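Long-range contacts in beta-lactamase OXA-2 (Salmonella typhimurium, PDB 1K38), which hydrolyses beta-lactam antibiotics, oxacillin among them, as a serine enzyme of class D and so gives the bacterium resistance: residues Arg11-Glu16 against Arg233-Ser238; Ala84-Asp89 against Asn98-Val103; Ile123-Ala128 against Gly141-Ser146. One frame throughout, in Å; residues are numbered along the deposited sequence.

The three contacts share no helix or strand and do not touch; contacts 2 and 3 come nearest, with about 10 Å between their closest atoms. Contact 1 packs the helix 11-16 against the C-terminal helix 226-238 and is mostly buried; apolar packing alone joins the two segments, without hydrogen bonds. Contacts 2 and 3 are partly buried loop contacts: in contact 2 two side-chain N-H groups reach backbone carbonyls; in contact 3 one asparagine makes all three bonds, with its backbone and its amide. Contact 1 lies away from the annotated sites, S99 of contact 2 touches the predicted nucleophile S51, and the side chain of Y125 in contact 3 is about 9 Å from that of S51.

Contact 1: Arg11-Glu16 against Arg233-Ser238; sequences RKFFSE and RAILRS
The hydroxyl S238 OG makes one hydrogen bond within these helices, donating to I235 O at 2.6 Å, in the carbonyl plane and on a lone pair. With OG between the backbone N and the carbonyl carbon (chi1 77°), it bonds one turn back to its own helix; the CB of S238 points toward the other helix. The setting is the pairing of N- and C-terminal helices beside the central sheet of the serine beta-lactamase fold: the axes of 11-16 and 233-238 approach to 10.2 Å at 148°, a roughly antiparallel, inclined pair. No hydrogen bond crosses it.

F13 carries the packing. With CG anti to its carbonyl carbon (chi1 -68°), the ring projects onto the C-terminal helix, where its CD1 meets A234 CB at 3.6 Å and its CD2 meets I235 CG1 at 3.5 Å. One face looks on the backbone around I235 CA and A234 C; K12 CG lies over the opposite face, 4.1 Å above the ring plane. At the tip, F13 CZ reaches S238 CB at 3.9 Å.

F14 adds a looser touch and turns mainly to the sheet, stacking with F38 and packing on I23, L214 and I216. R233 points elsewhere, salt-bridged to E229 and E179. F14 CE1 stands 4.3 Å from I235 CD1, the terminal methyl of an extended isoleucine branch.

Contact 2: Ala84-Asp89 against Asn98-Val103; sequences AGHNQD and NSTVWV. With FMT (formic acid), chain C.
Neither segment pairs as a strand: G85 faces N98 and H86 faces T100 at CA separations of 5.6 and 5.5 Å, the second segment turning at S99, whose positive phi (51°) closes helix 92-97 in a Schellman motif, and then at T100, centre of an inverse gamma turn.

H86 binds the two segments through both its side chain and its backbone. Its imidazole, with CG anti to the carbonyl carbon, donates from H86 NE2 to N98 O at 2.6 Å. The acceptor sits in the ring plane, whereas the nitrogen stands above the plane of the carbonyl and misses its lone pairs. T100 CA lies over one face of the H86 ring, 3.8 Å from its centroid, a CH-pi contact. From the backbone of the same histidine, H86 O receives W102 NE1 at 3.2 Å and 162°, close to the indole plane; farther along the same edge, W102 CZ2 lies 3.6 Å from Q88 O. N98 ND2 bonds to S94 O, and T100 OG1 to Q90 OE1.

S99, T100 and V101 form the Ser-X-Val motif of class D beta-lactamases. S99 OG makes a very short bond, 2.4 Å, to O2 of a formic acid molecule probably taken from the crystallisation liquor, and is also bonded to K189 NZ. R228 and T190 bind the same molecule, consistent with its lying in the substrate pocket, and S99 packs on the predicted nucleophile S51.

The contact joins the loop before helix 92-97 to the turn linking that helix to helix 101-111, where S99 meets K189 of strand 184-192.

Contact 3: Ile123-Ala128 against Gly141-Ser146; sequences IDYGNA and GSLAIS
Y125, G126 and N127 spell the Tyr-Gly-Asn motif of class D beta-lactamases, here set on a type II' beta turn from Y125 to A128 that lies against the extended run 143-145. The turn is closed by A128 N to Y125 O at 2.8 Å, and G126, at positive phi, lies so close to the other segment that G126 CA makes a C-H...O contact with A144 O.

N127 does the polar work, its CG held between the backbone N and the carbonyl carbon (chi1 60°). N127 N donates to A144 O at 3.0 Å, approaching nearly along the C=O axis, and A144 N returns a bond to N127 OD1 at 3.1 Å, entering above the plane of the side-chain amide. Main chain and side chain of one asparagine therefore engage both backbone groups of A144. N127 ND2 continues to S142 O at 2.9 Å and 162°, in the carbonyl plane, while N127 OD1 also accepts from D129 N.

The motif lies in the irregular connection between helices 113-122 and 147-158: D124, at positive phi, is the C-prime residue of the Schellman motif ending the first, and S146 is the N-cap of the second. The ring of Y125, anti to its backbone N (chi1 -172°), takes I145 CD1 squarely over one face, 3.6 Å from the centroid. L143 CD2 reaches Y125 CE1 at 4.1 Å, that leucine crossing the tyrosine at about a right angle. F53 and F153 meet the ring edge-to-face, and I145 is tied by backbone hydrogen bonding to Y47. On the turn side, L143 CD1 rests 3.4 Å from N127 OD1.

Contact 1: Arg11-Glu16 against Arg233-Ser238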
loop_
_atom_site.group_PDB
_atom_site.type_symbol
_atom_site.label_atom_id
_atom_site.label_comp_id
_atom_site.label_asym_id
_atom_site.label_seq_id
_atom_site.Cartn_x
_atom_site.Cartn_y
_atom_site.Cartn_z
ATOM N N ARG A 11 18.825 -23.426 -9.771
ATOM C CA ARG A 11 19.338 -23.229 -11.117
ATOM C C ARG A 11 18.267 -23.610 -12.132
ATOM O O ARG A 11 18.231 -23.070 -13.236
ATOM C CB ARG A 11 20.596 -24.072 -11.346
ATOM C CG ARG A 11 21.178 -23.926 -12.744
ATOM C CD ARG A 11 22.607 -24.440 -12.815
ATOM N NE ARG A 11 23.476 -23.720 -11.887
ATOM C CZ ARG A 11 24.799 -23.839 -11.849
ATOM N NH1 ARG A 11 25.420 -24.654 -12.693
ATOM N NH2 ARG A 11 25.503 -23.142 -10.967
ATOM N N LYS A 12 17.383 -24.529 -11.752
ATOM C CA LYS A 12 16.324 -24.965 -12.656
ATOM C C LYS A 12 15.400 -23.821 -13.047
ATOM O O LYS A 12 14.857 -23.805 -14.151
ATOM C CB LYS A 12 15.501 -26.093 -12.027
ATOM C CG LYS A 12 14.683 -25.686 -10.816
ATOM C CD LYS A 12 13.833 -26.849 -10.339
ATOM C CE LYS A 12 13.058 -26.495 -9.084
ATOM N NZ LYS A 12 12.205 -27.632 -8.635
ATOM N N PHE A 13 15.218 -22.865 -12.144
ATOM C CA PHE A 13 14.357 -21.726 -12.430
ATOM C C PHE A 13 15.026 -20.782 -13.421
ATOM O O PHE A 13 14.365 -20.215 -14.291
ATOM C CB PHE A 13 14.007 -20.986 -11.138
ATOM C CG PHE A 13 13.128 -21.781 -10.210
ATOM C CD1 PHE A 13 11.836 -22.134 -10.588
ATOM C CD2 PHE A 13 13.600 -22.195 -8.969
ATOM C CE1 PHE A 13 11.027 -22.889 -9.742
ATOM C CE2 PHE A 13 12.802 -22.947 -8.117
ATOM C CZ PHE A 13 11.511 -23.297 -8.502
ATOM N N PHE A 14 16.338 -20.613 -13.298
ATOM C CA PHE A 14 17.062 -19.744 -14.216
ATOM C C PHE A 14 17.176 -20.406 -15.582
ATOM O O PHE A 14 17.019 -19.752 -16.609
ATOM C CB PHE A 14 18.459 -19.418 -13.682
ATOM C CG PHE A 14 18.459 -18.421 -12.557
ATOM C CD1 PHE A 14 18.170 -18.813 -11.256
ATOM C CD2 PHE A 14 18.722 -17.078 -12.807
ATOM C CE1 PHE A 14 18.144 -17.879 -10.215
ATOM C CE2 PHE A 14 18.699 -16.139 -11.776
ATOM C CZ PHE A 14 18.410 -16.539 -10.478
ATOM N N SER A 15 17.441 -21.708 -15.594
ATOM C CA SER A 15 17.565 -22.433 -16.851
ATOM C C SER A 15 16.214 -22.497 -17.561
ATOM O O SER A 15 16.151 -22.461 -18.788
ATOM C CB SER A 15 18.102 -23.847 -16.600
ATOM O OG SER A 15 17.259 -24.572 -15.723
ATOM N N GLU A 16 15.135 -22.581 -16.785
ATOM C CA GLU A 16 13.791 -22.640 -17.348
ATOM C C GLU A 16 13.567 -21.430 -18.243
ATOM O O GLU A 16 12.919 -21.520 -19.284
ATOM C CB GLU A 16 12.743 -22.648 -16.233
ATOM C CG GLU A 16 11.324 -22.909 -16.725
ATOM C CD GLU A 16 10.284 -22.773 -15.628
ATOM O OE1 GLU A 16 10.551 -23.225 -14.496
ATOM O OE2 GLU A 16 9.194 -22.224 -15.901
ATOM N N ARG A 233 9.049 -14.849 -9.214
ATOM C CA ARG A 233 7.738 -15.372 -8.865
ATOM C C ARG A 233 7.738 -16.893 -8.757
ATOM O O ARG A 233 7.097 -17.446 -7.866
ATOM C CB ARG A 233 6.687 -14.908 -9.878
ATOM C CG ARG A 233 6.348 -13.424 -9.767
ATOM C CD ARG A 233 5.344 -13.010 -10.832
ATOM N NE ARG A 233 5.008 -11.588 -10.760
ATOM C CZ ARG A 233 4.061 -11.080 -9.977
ATOM N NH1 ARG A 233 3.344 -11.877 -9.195
ATOM N NH2 ARG A 233 3.837 -9.771 -9.972
ATOM N N ALA A 234 8.460 -17.565 -9.651
ATOM C CA ALA A 234 8.529 -19.024 -9.617
ATOM C C ALA A 234 9.169 -19.469 -8.305
ATOM O O ALA A 234 8.688 -20.390 -7.643
ATOM C CB ALA A 234 9.338 -19.546 -10.797
ATOM N N ILE A 235 10.258 -18.804 -7.931
ATOM C CA ILE A 235 10.950 -19.133 -6.692
ATOM C C ILE A 235 10.085 -18.814 -5.471
ATOM O O ILE A 235 9.964 -19.635 -4.559
ATOM C CB ILE A 235 12.306 -18.386 -6.612
ATOM C CG1 ILE A 235 13.242 -18.940 -7.692
ATOM C CG2 ILE A 235 12.924 -18.537 -5.222
ATOM C CD1 ILE A 235 14.591 -18.248 -7.781
ATOM N N LEU A 236 9.467 -17.634 -5.453
ATOM C CA LEU A 236 8.617 -17.266 -4.328
ATOM C C LEU A 236 7.469 -18.265 -4.170
ATOM O O LEU A 236 7.127 -18.659 -3.056
ATOM C CB LEU A 236 8.065 -15.851 -4.509
ATOM C CG LEU A 236 9.085 -14.715 -4.378
ATOM C CD1 LEU A 236 8.378 -13.375 -4.529
ATOM C CD2 LEU A 236 9.779 -14.804 -3.021
ATOM N N ARG A 237 6.880 -18.682 -5.286
ATOM C CA ARG A 237 5.794 -19.651 -5.218
ATOM C C ARG A 237 6.297 -20.984 -4.656
ATOM O O ARG A 237 5.595 -21.636 -3.878
ATOM C CB ARG A 237 5.173 -19.880 -6.604
ATOM C CG ARG A 237 4.319 -18.722 -7.128
ATOM C CD ARG A 237 3.465 -19.158 -8.319
ATOM N NE ARG A 237 4.270 -19.590 -9.460
ATOM C CZ ARG A 237 4.790 -18.768 -10.370
ATOM N NH1 ARG A 237 4.588 -17.458 -10.287
ATOM N NH2 ARG A 237 5.520 -19.256 -11.364
ATOM N N SER A 238 7.514 -21.378 -5.026
ATOM C CA SER A 238 8.070 -22.645 -4.553
ATOM C C SER A 238 8.247 -22.691 -3.037
ATOM O O SER A 238 8.262 -23.770 -2.448
ATOM C CB SER A 238 9.406 -22.951 -5.249
ATOM O OG SER A 238 10.476 -22.190 -4.719
#

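Contact 2: Ala84-Asp89 against Asn98-Val103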
loop_
_atom_site.group_PDB
_atom_site.type_symbol
_atom_site.label_atom_id
_atom_site.label_comp_id
_atom_site.label_asym_id
_atom_site.label_seq_id
_atom_site.Cartn_x
_atom_site.Cartn_y
_atom_site.Cartn_z
ATOM N N ALA A 84 5.176 4.883 -23.758
ATOM C CA ALA A 84 3.855 5.430 -23.462
ATOM C C ALA A 84 3.802 5.870 -22.005
ATOM O O ALA A 84 3.261 6.931 -21.682
ATOM C CB ALA A 84 2.771 4.379 -23.738
ATOM N N GLY A 85 4.380 5.054 -21.130
ATOM C CA GLY A 85 4.389 5.376 -19.715
ATOM C C GLY A 85 5.182 6.630 -19.404
ATOM O O GLY A 85 4.947 7.273 -18.384
ATOM N N HIS A 86 6.116 6.982 -20.285
ATOM C CA HIS A 86 6.955 8.166 -20.096
ATOM C C HIS A 86 6.443 9.399 -20.834
ATOM O O HIS A 86 6.638 10.525 -20.375
ATOM C CB HIS A 86 8.390 7.901 -20.570
ATOM C CG HIS A 86 9.120 6.869 -19.770
ATOM N ND1 HIS A 86 10.466 6.628 -19.934
ATOM C CD2 HIS A 86 8.696 6.009 -18.815
ATOM C CE1 HIS A 86 10.841 5.661 -19.114
ATOM N NE2 HIS A 86 9.784 5.268 -18.425
ATOM N N ASN A 87 5.806 9.187 -21.982
ATOM C CA ASN A 87 5.303 10.303 -22.780
ATOM C C ASN A 87 4.006 10.898 -22.247
ATOM O O ASN A 87 2.963 10.824 -22.898
ATOM C CB ASN A 87 5.104 9.871 -24.237
ATOM C CG ASN A 87 6.384 9.372 -24.879
ATOM O OD1 ASN A 87 7.480 9.835 -24.554
ATOM N ND2 ASN A 87 6.252 8.433 -25.809
ATOM N N GLN A 88 4.083 11.504 -21.065
ATOM C CA GLN A 88 2.919 12.118 -20.436
ATOM C C GLN A 88 3.309 12.730 -19.096
ATOM O O GLN A 88 4.377 12.429 -18.557
ATOM C CB GLN A 88 1.824 11.072 -20.213
ATOM C CG GLN A 88 2.244 9.920 -19.312
ATOM C CD GLN A 88 1.129 8.920 -19.083
ATOM O OE1 GLN A 88 0.079 9.257 -18.538
ATOM N NE2 GLN A 88 1.352 7.679 -19.499
ATOM N N ASP A 89 2.446 13.593 -18.564
ATOM C CA ASP A 89 2.713 14.217 -17.273
ATOM C C ASP A 89 2.804 13.085 -16.262
ATOM O O ASP A 89 2.234 12.015 -16.467
ATOM C CB ASP A 89 1.593 15.186 -16.892
ATOM C CG ASP A 89 1.481 16.350 -17.858
ATOM O OD1 ASP A 89 2.533 16.827 -18.335
ATOM O OD2 ASP A 89 0.346 16.797 -18.130
ATOM N N ASN A 98 6.486 3.260 -13.884
ATOM C CA ASN A 98 6.999 3.244 -15.253
ATOM C C ASN A 98 8.489 3.521 -15.392
ATOM O O ASN A 98 8.991 3.630 -16.513
ATOM C CB ASN A 98 6.229 4.260 -16.101
ATOM C CG ASN A 98 4.756 3.938 -16.201
ATOM O OD1 ASN A 98 4.369 2.941 -16.809
ATOM N ND2 ASN A 98 3.922 4.781 -15.604
ATOM N N SER A 99 9.197 3.633 -14.272
ATOM C CA SER A 99 10.631 3.923 -14.296
ATOM C C SER A 99 10.886 5.139 -15.183
ATOM O O SER A 99 11.770 5.129 -16.043
ATOM C CB SER A 99 11.415 2.722 -14.826
ATOM O OG SER A 99 11.341 1.635 -13.922
ATOM N N THR A 100 10.103 6.190 -14.957
ATOM C CA THR A 100 10.224 7.418 -15.733
ATOM C C THR A 100 11.450 8.187 -15.273
ATOM O O THR A 100 11.388 9.036 -14.382
ATOM C CB THR A 100 8.965 8.279 -15.579
ATOM O OG1 THR A 100 7.810 7.476 -15.855
ATOM C CG2 THR A 100 9.001 9.445 -16.554
ATOM N N VAL A 101 12.574 7.877 -15.905
ATOM C CA VAL A 101 13.845 8.487 -15.563
ATOM C C VAL A 101 13.898 10.013 -15.604
ATOM O O VAL A 101 14.499 10.625 -14.717
ATOM C CB VAL A 101 14.972 7.929 -16.461
ATOM C CG1 VAL A 101 16.318 8.496 -16.028
ATOM C CG2 VAL A 101 14.983 6.401 -16.394
ATOM N N TRP A 102 13.276 10.641 -16.601
ATOM C CA TRP A 102 13.356 12.097 -16.675
ATOM C C TRP A 102 12.838 12.822 -15.441
ATOM O O TRP A 102 13.310 13.911 -15.123
ATOM C CB TRP A 102 12.683 12.652 -17.944
ATOM C CG TRP A 102 11.195 12.474 -18.081
ATOM C CD1 TRP A 102 10.549 11.517 -18.810
ATOM C CD2 TRP A 102 10.174 13.332 -17.554
ATOM N NE1 TRP A 102 9.191 11.732 -18.781
ATOM C CE2 TRP A 102 8.933 12.839 -18.017
ATOM C CE3 TRP A 102 10.186 14.474 -16.740
ATOM C CZ2 TRP A 102 7.714 13.450 -17.694
ATOM C CZ3 TRP A 102 8.970 15.082 -16.419
ATOM C CH2 TRP A 102 7.754 14.566 -16.897
ATOM N N VAL A 103 11.886 12.223 -14.734
ATOM C CA VAL A 103 11.361 12.850 -13.526
ATOM C C VAL A 103 12.456 12.883 -12.466
ATOM O O VAL A 103 12.679 13.905 -11.812
ATOM C CB VAL A 103 10.145 12.070 -12.967
ATOM C CG1 VAL A 103 9.770 12.597 -11.587
ATOM C CG2 VAL A 103 8.967 12.205 -13.913
HETATM C C FMT C . 13.282 -0.980 -15.722
HETATM O O1 FMT C . 12.906 -2.257 -16.439
HETATM O O2 FMT C . 12.144 -0.486 -14.806
#

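Contact 3: Ile123-Ala128 against Gly141-Ser146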
loop_
_atom_site.group_PDB
_atom_site.type_symbol
_atom_site.label_atom_id
_atom_site.label_comp_id
_atom_site.label_asym_id
_atom_site.label_seq_id
_atom_site.Cartn_x
_atom_site.Cartn_y
_atom_site.Cartn_z
ATOM N N ILE A 123 23.021 6.434 4.127
ATOM C CA ILE A 123 22.314 5.157 4.068
ATOM C C ILE A 123 23.252 4.020 3.667
ATOM O O ILE A 123 22.809 2.896 3.453
ATOM C CB ILE A 123 21.103 5.181 3.094
ATOM C CG1 ILE A 123 21.555 5.510 1.672
ATOM C CG2 ILE A 123 20.072 6.196 3.572
ATOM C CD1 ILE A 123 20.453 5.328 0.632
ATOM N N ASP A 124 24.547 4.324 3.567
ATOM C CA ASP A 124 25.559 3.325 3.220
ATOM C C ASP A 124 25.075 2.454 2.063
ATOM O O ASP A 124 25.081 1.224 2.147
ATOM C CB ASP A 124 25.854 2.470 4.459
ATOM C CG ASP A 124 26.973 1.475 4.240
ATOM O OD1 ASP A 124 28.012 1.863 3.667
ATOM O OD2 ASP A 124 26.815 0.308 4.660
ATOM N N TYR A 125 24.673 3.111 0.978
ATOM C CA TYR A 125 24.136 2.438 -0.205
ATOM C C TYR A 125 25.195 2.055 -1.242
ATOM O O TYR A 125 25.680 2.900 -1.993
ATOM C CB TYR A 125 23.068 3.343 -0.834
ATOM C CG TYR A 125 22.263 2.728 -1.959
ATOM C CD1 TYR A 125 22.710 2.778 -3.276
ATOM C CD2 TYR A 125 21.023 2.140 -1.708
ATOM C CE1 TYR A 125 21.936 2.267 -4.321
ATOM C CE2 TYR A 125 20.247 1.626 -2.737
ATOM C CZ TYR A 125 20.704 1.695 -4.040
ATOM O OH TYR A 125 19.911 1.216 -5.058
ATOM N N GLY A 126 25.537 0.770 -1.281
ATOM C CA GLY A 126 26.536 0.301 -2.230
ATOM C C GLY A 126 27.843 1.058 -2.084
ATOM O O GLY A 126 28.304 1.284 -0.967
ATOM N N ASN A 127 28.444 1.457 -3.201
ATOM C CA ASN A 127 29.699 2.195 -3.128
ATOM C C ASN A 127 29.457 3.679 -2.847
ATOM O O ASN A 127 30.401 4.463 -2.738
ATOM C CB ASN A 127 30.523 2.009 -4.414
ATOM C CG ASN A 127 29.808 2.502 -5.659
ATOM O OD1 ASN A 127 28.777 3.172 -5.583
ATOM N ND2 ASN A 127 30.366 2.176 -6.819
ATOM N N ALA A 128 28.184 4.046 -2.722
ATOM C CA ALA A 128 27.775 5.420 -2.429
ATOM C C ALA A 128 28.508 6.466 -3.263
ATOM O O ALA A 128 28.847 7.538 -2.759
ATOM C CB ALA A 128 27.979 5.706 -0.946
ATOM N N GLY A 141 26.306 6.129 -14.288
ATOM C CA GLY A 141 27.315 6.693 -13.410
ATOM C C GLY A 141 28.165 5.658 -12.696
ATOM O O GLY A 141 28.200 4.490 -13.081
ATOM N N SER A 142 28.842 6.094 -11.640
ATOM C CA SER A 142 29.722 5.221 -10.870
ATOM C C SER A 142 29.017 4.406 -9.792
ATOM O O SER A 142 29.591 3.458 -9.261
ATOM C CB SER A 142 30.828 6.052 -10.214
ATOM O OG SER A 142 31.570 6.779 -11.181
ATOM N N LEU A 143 27.781 4.773 -9.469
ATOM C CA LEU A 143 27.034 4.073 -8.426
ATOM C C LEU A 143 26.810 2.586 -8.712
ATOM O O LEU A 143 26.376 2.206 -9.802
ATOM C CB LEU A 143 25.683 4.759 -8.195
ATOM C CG LEU A 143 24.889 4.242 -6.991
ATOM C CD1 LEU A 143 25.674 4.468 -5.709
ATOM C CD2 LEU A 143 23.551 4.962 -6.923
ATOM N N ALA A 144 27.109 1.751 -7.722
ATOM C CA ALA A 144 26.938 0.307 -7.862
ATOM C C ALA A 144 26.593 -0.324 -6.517
ATOM O O ALA A 144 27.064 0.123 -5.470
ATOM C CB ALA A 144 28.209 -0.319 -8.430
ATOM N N ILE A 145 25.780 -1.376 -6.557
ATOM C CA ILE A 145 25.340 -2.064 -5.347
ATOM C C ILE A 145 25.071 -3.543 -5.651
ATOM O O ILE A 145 24.686 -3.888 -6.766
ATOM C CB ILE A 145 24.055 -1.380 -4.799
ATOM C CG1 ILE A 145 23.642 -1.998 -3.465
ATOM C CG2 ILE A 145 22.935 -1.483 -5.834
ATOM C CD1 ILE A 145 22.527 -1.228 -2.752
ATOM N N SER A 146 25.283 -4.416 -4.667
ATOM C CA SER A 146 25.062 -5.848 -4.871
ATOM C C SER A 146 23.666 -6.296 -4.458
ATOM O O SER A 146 22.935 -5.564 -3.783
ATOM C CB SER A 146 26.075 -6.665 -4.074
ATOM O OG SER A 146 25.754 -6.650 -2.692
#